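Local coordinates for ADP compounds hydrolase nudE (PDB 1VHZ) that hydrolyses ADP-containing compounds such as ADP-ribose, Ap3A, Ap2A and NADH as a homodimeric Nudix enzyme using magnesium or another divalent cation, at the interface of chains A and B. Sequence-based numbering; all coordinates share one arbitrary frame. Chains: chain A/B, ADP compounds hydrolase nudE.

Contact 1: the interface of chains A and B. Residues chain A 7-10; chain B 68, 74-75, 145.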
# COMPACT_ATOMS: atom_id res chain seq x y z
N LEU A 7 23.13 12.27 -1.74
CA LEU A 7 22.85 10.84 -1.53
C LEU A 7 23.67 10.04 -2.56
O LEU A 7 23.81 10.51 -3.68
CB LEU A 7 21.40 10.50 -1.79
CG LEU A 7 20.26 11.07 -0.97
CD1 LEU A 7 18.95 11.00 -1.78
CD2 LEU A 7 20.05 10.33 0.35
N GLN A 8 24.18 8.90 -2.16
CA GLN A 8 24.89 8.02 -3.08
C GLN A 8 24.30 6.61 -2.91
O GLN A 8 24.33 6.03 -1.82
CB GLN A 8 26.40 8.01 -2.88
CG GLN A 8 27.12 7.05 -3.82
CD GLN A 8 28.62 7.18 -3.84
OE1 GLN A 8 29.16 8.19 -4.32
NE2 GLN A 8 29.34 6.17 -3.34
N LYS A 9 23.72 6.08 -3.99
CA LYS A 9 23.14 4.75 -3.86
C LYS A 9 24.20 3.69 -3.58
O LYS A 9 25.30 3.75 -4.11
CB LYS A 9 22.39 4.33 -5.12
CG LYS A 9 21.21 5.21 -5.49
CD LYS A 9 20.28 4.42 -6.41
CE LYS A 9 19.88 5.25 -7.62
NZ LYS A 9 19.48 4.38 -8.76
N PRO A 10 23.79 2.68 -2.82
CA PRO A 10 24.65 1.56 -2.52
C PRO A 10 24.93 0.79 -3.81
O PRO A 10 24.15 0.90 -4.76
CB PRO A 10 23.80 0.66 -1.61
CG PRO A 10 22.39 1.10 -1.82
CD PRO A 10 22.46 2.57 -2.18
N TYR B 68 16.76 4.14 1.70
CA TYR B 68 16.97 3.28 0.56
C TYR B 68 15.97 2.12 0.55
O TYR B 68 15.64 1.57 1.60
CB TYR B 68 18.41 2.79 0.46
CG TYR B 68 18.69 1.90 -0.75
CD1 TYR B 68 18.72 0.52 -0.63
CD2 TYR B 68 18.94 2.45 -2.00
CE1 TYR B 68 18.98 -0.30 -1.72
CE2 TYR B 68 19.20 1.65 -3.09
CZ TYR B 68 19.22 0.27 -2.94
OH TYR B 68 19.51 -0.52 -4.02
N SER B 74 16.12 2.49 -5.14
CA SER B 74 16.10 3.94 -5.13
C SER B 74 15.83 4.44 -3.71
O SER B 74 15.61 3.65 -2.80
CB SER B 74 15.03 4.46 -6.10
OG SER B 74 13.73 4.09 -5.67
N TYR B 75 15.90 5.75 -3.56
CA TYR B 75 15.67 6.38 -2.29
C TYR B 75 14.23 6.88 -2.21
O TYR B 75 13.78 7.59 -3.10
CB TYR B 75 16.63 7.54 -2.02
CG TYR B 75 17.97 7.05 -1.50
CD1 TYR B 75 19.05 6.87 -2.35
CD2 TYR B 75 18.11 6.74 -0.15
CE1 TYR B 75 20.27 6.43 -1.84
CE2 TYR B 75 19.31 6.29 0.36
CZ TYR B 75 20.38 6.14 -0.50
OH TYR B 75 21.56 5.69 0.01
N GLU B 145 22.85 3.08 7.22
CA GLU B 145 23.35 4.43 6.88
C GLU B 145 22.35 5.44 7.40
O GLU B 145 21.21 5.07 7.69
CB GLU B 145 23.60 4.57 5.38
CG GLU B 145 22.35 4.68 4.54
CD GLU B 145 22.51 4.75 3.05
OE1 GLU B 145 23.59 5.03 2.48
OE2 GLU B 145 21.50 4.52 2.37
O HOH W 1 24.52 4.25 0.14
O HOH W 2 21.28 0.79 -5.58
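A:Pro10 and A:Leu7, in the N-terminal segment of one subunit, each lie over a tyrosine ring of the other. The proline CG sits above the centre of the B:Tyr68 ring, 3.4 Å from the ring centroid, a CH-pi contact; A:Pro10 CD, displaced toward the CD2-CE2 side, reaches B:Tyr68 CE2 at 3.5 Å. B:Tyr75 hides 78 Å² against chain A. With CG anti to the carbonyl carbon (chi1 -81°), its ring is set to face A:Leu7, whose methyl CD2 lies over the middle of it, while A:Leu7 CD1 lies 4.1 Å from B:Tyr75 CG. B:Tyr68 CD2 lies above the opposite face of the B:Tyr75 ring, toward its rim, and probably backs it. The poorly ordered A:Lys9 adds its CA and CG near B:Tyr75 CE1.

Polar contacts centre on the B:Tyr75 hydroxyl. B:Tyr75 OH donates to the carboxylate OE2 of B:Glu145 at 2.6 Å, on the syn side and 24° out of the carboxylate plane, which anchors the ring at its phenolic end. Toward A:Gln8 O, B:Tyr75 OH makes a weak bond of 3.3 Å. Water 1 supplements it, lying 2.7 Å from A:Gln8 O and 2.6 Å from B:Glu145 OE1. Water 2 links B:Tyr68 OH to the carbonyl A:Pro10 O. The site thus fastens the segment leading into strand 11-20 onto the partner subunit, contributing to the homodimer.

Contact 2: the interface of chains A and B. Residues chain A 18-19, 26, 42; chain B 21-24.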
# COMPACT_ATOMS: atom_id res chain seq x y z
N VAL A 18 16.78 -17.09 -4.01
CA VAL A 18 16.98 -17.98 -2.87
C VAL A 18 15.76 -18.76 -2.47
O VAL A 18 15.79 -19.54 -1.51
CB VAL A 18 17.53 -17.11 -1.71
CG1 VAL A 18 16.41 -16.38 -0.98
CG2 VAL A 18 18.39 -17.89 -0.76
N ALA A 19 14.65 -18.54 -3.18
CA ALA A 19 13.40 -19.24 -2.88
C ALA A 19 12.38 -18.92 -3.96
O ALA A 19 12.25 -17.77 -4.40
CB ALA A 19 12.90 -18.93 -1.49
N VAL A 26 11.81 -15.02 -4.50
CA VAL A 26 12.56 -14.20 -3.57
C VAL A 26 14.06 -14.26 -3.83
O VAL A 26 14.70 -15.28 -4.03
CB VAL A 26 12.21 -14.46 -2.11
CG1 VAL A 26 11.76 -15.90 -1.89
CG2 VAL A 26 13.33 -14.10 -1.15
N GLU A 42 16.64 -8.96 1.40
CA GLU A 42 15.81 -9.89 0.63
C GLU A 42 14.67 -9.10 -0.00
O GLU A 42 14.20 -8.13 0.59
CB GLU A 42 15.29 -11.03 1.48
CG GLU A 42 16.27 -12.15 1.74
CD GLU A 42 15.61 -13.38 2.32
OE1 GLU A 42 14.41 -13.29 2.69
OE2 GLU A 42 16.28 -14.42 2.40
N SER B 21 12.45 -18.29 2.83
CA SER B 21 13.67 -17.49 2.74
C SER B 21 13.90 -16.92 4.14
O SER B 21 13.04 -17.07 5.00
CB SER B 21 13.56 -16.35 1.74
OG SER B 21 12.73 -15.31 2.27
N ARG B 22 14.98 -16.17 4.33
CA ARG B 22 15.22 -15.61 5.66
C ARG B 22 14.04 -14.80 6.15
O ARG B 22 13.58 -14.97 7.29
CB ARG B 22 16.52 -14.82 5.69
CG ARG B 22 17.05 -14.58 7.11
CD ARG B 22 18.55 -14.30 7.09
NE ARG B 22 18.88 -13.26 6.12
CZ ARG B 22 18.59 -11.97 6.28
NH1 ARG B 22 17.96 -11.55 7.37
NH2 ARG B 22 18.93 -11.11 5.33
N LEU B 23 13.50 -13.92 5.32
CA LEU B 23 12.38 -13.07 5.70
C LEU B 23 11.04 -13.44 5.13
O LEU B 23 10.04 -12.75 5.40
CB LEU B 23 12.72 -11.61 5.28
CG LEU B 23 14.19 -11.21 5.47
CD1 LEU B 23 14.47 -9.85 4.85
CD2 LEU B 23 14.57 -11.21 6.94
N PHE B 24 10.94 -14.46 4.27
CA PHE B 24 9.65 -14.81 3.69
C PHE B 24 9.31 -16.29 3.78
O PHE B 24 10.15 -17.17 3.60
CB PHE B 24 9.62 -14.43 2.20
CG PHE B 24 9.77 -12.98 1.87
CD1 PHE B 24 8.67 -12.14 1.81
CD2 PHE B 24 11.02 -12.45 1.59
CE1 PHE B 24 8.82 -10.80 1.50
CE2 PHE B 24 11.17 -11.11 1.27
CZ PHE B 24 10.06 -10.28 1.22
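B:Ser21 CB meets A:Val26 CG2 at 3.7 Å in the apolar part of this Nudix hydrolase dimer contact, where the loop between strands 11-20 and 25-32 of one subunit rests on strands 11-20, 25-32 and 38-44 of the other. A:Val18 CG1 comes to the same serine carbon from another direction. A:Val26 CG2 also touches the B:Phe24 ring at CD2, 3.9 Å away. Beside this patch, A:Glu42 lays the carbon part of its side chain along the loop: its CB is 3.7 Å from the B:Leu23 methyl CD1, and B:Phe24 CE2 lies a little farther from the same CB. B:Arg22 CB packs near the carboxylate carbon CD.

The A:Glu42 chain is extended beyond CG, which carries the carboxylate into the turn formed by the loop. OE1 accepts two bonds from opposite faces of its plane. B:Ser21 OG donates to A:Glu42 OE1 at 2.7 Å on the syn side, 33° out of plane, whereas B:Leu23 N, at 2.9 Å from the same A:Glu42 OE1, comes from above the plane in a nearly straight bond (167° at H). A:Glu42 OE2 is met on its syn side by the backbone B:Arg22 N, again at 2.9 Å. With bonds to both oxygens, the loop fixes the rotation of the carboxylate. A:Glu42 is a substrate-binding residue, and the grip of the partner loop probably helps to place its carboxylate.

The donor B:Ser21 OG is itself held from within its loop: B:Phe24 N donates to it at 2.8 Å, and it lies in plane at the edge of the phenylalanine ring. Its chi1 of 74° places OG between the backbone N and the carbonyl carbon, where it can bridge B:Phe24 N and the glutamate. At the outer rim, the B:Arg22 guanidinium stays clear of the carboxylate, its NE 4.7 Å from A:Glu42 OE2; the opposite charges may still attract at this separation.

The C-alpha centres of contact 1 and contact 2 lie about 22 Å apart within one two-fold symmetric interface, and each has a twin with the chains exchanged. They share no residue. On chain A, contact 1 holds the segment just before strand 11-20, whereas the main contribution to contact 2 comes from A:Glu42 of strand 38-44, with the end of strand 11-20 merely nearby. On chain B the partners differ, strands 61-69 and 74-78 with B:Glu145 from a loop in the first and the loop 21-24 in the second. This arrangement probably couples dimerisation to the substrate-binding region.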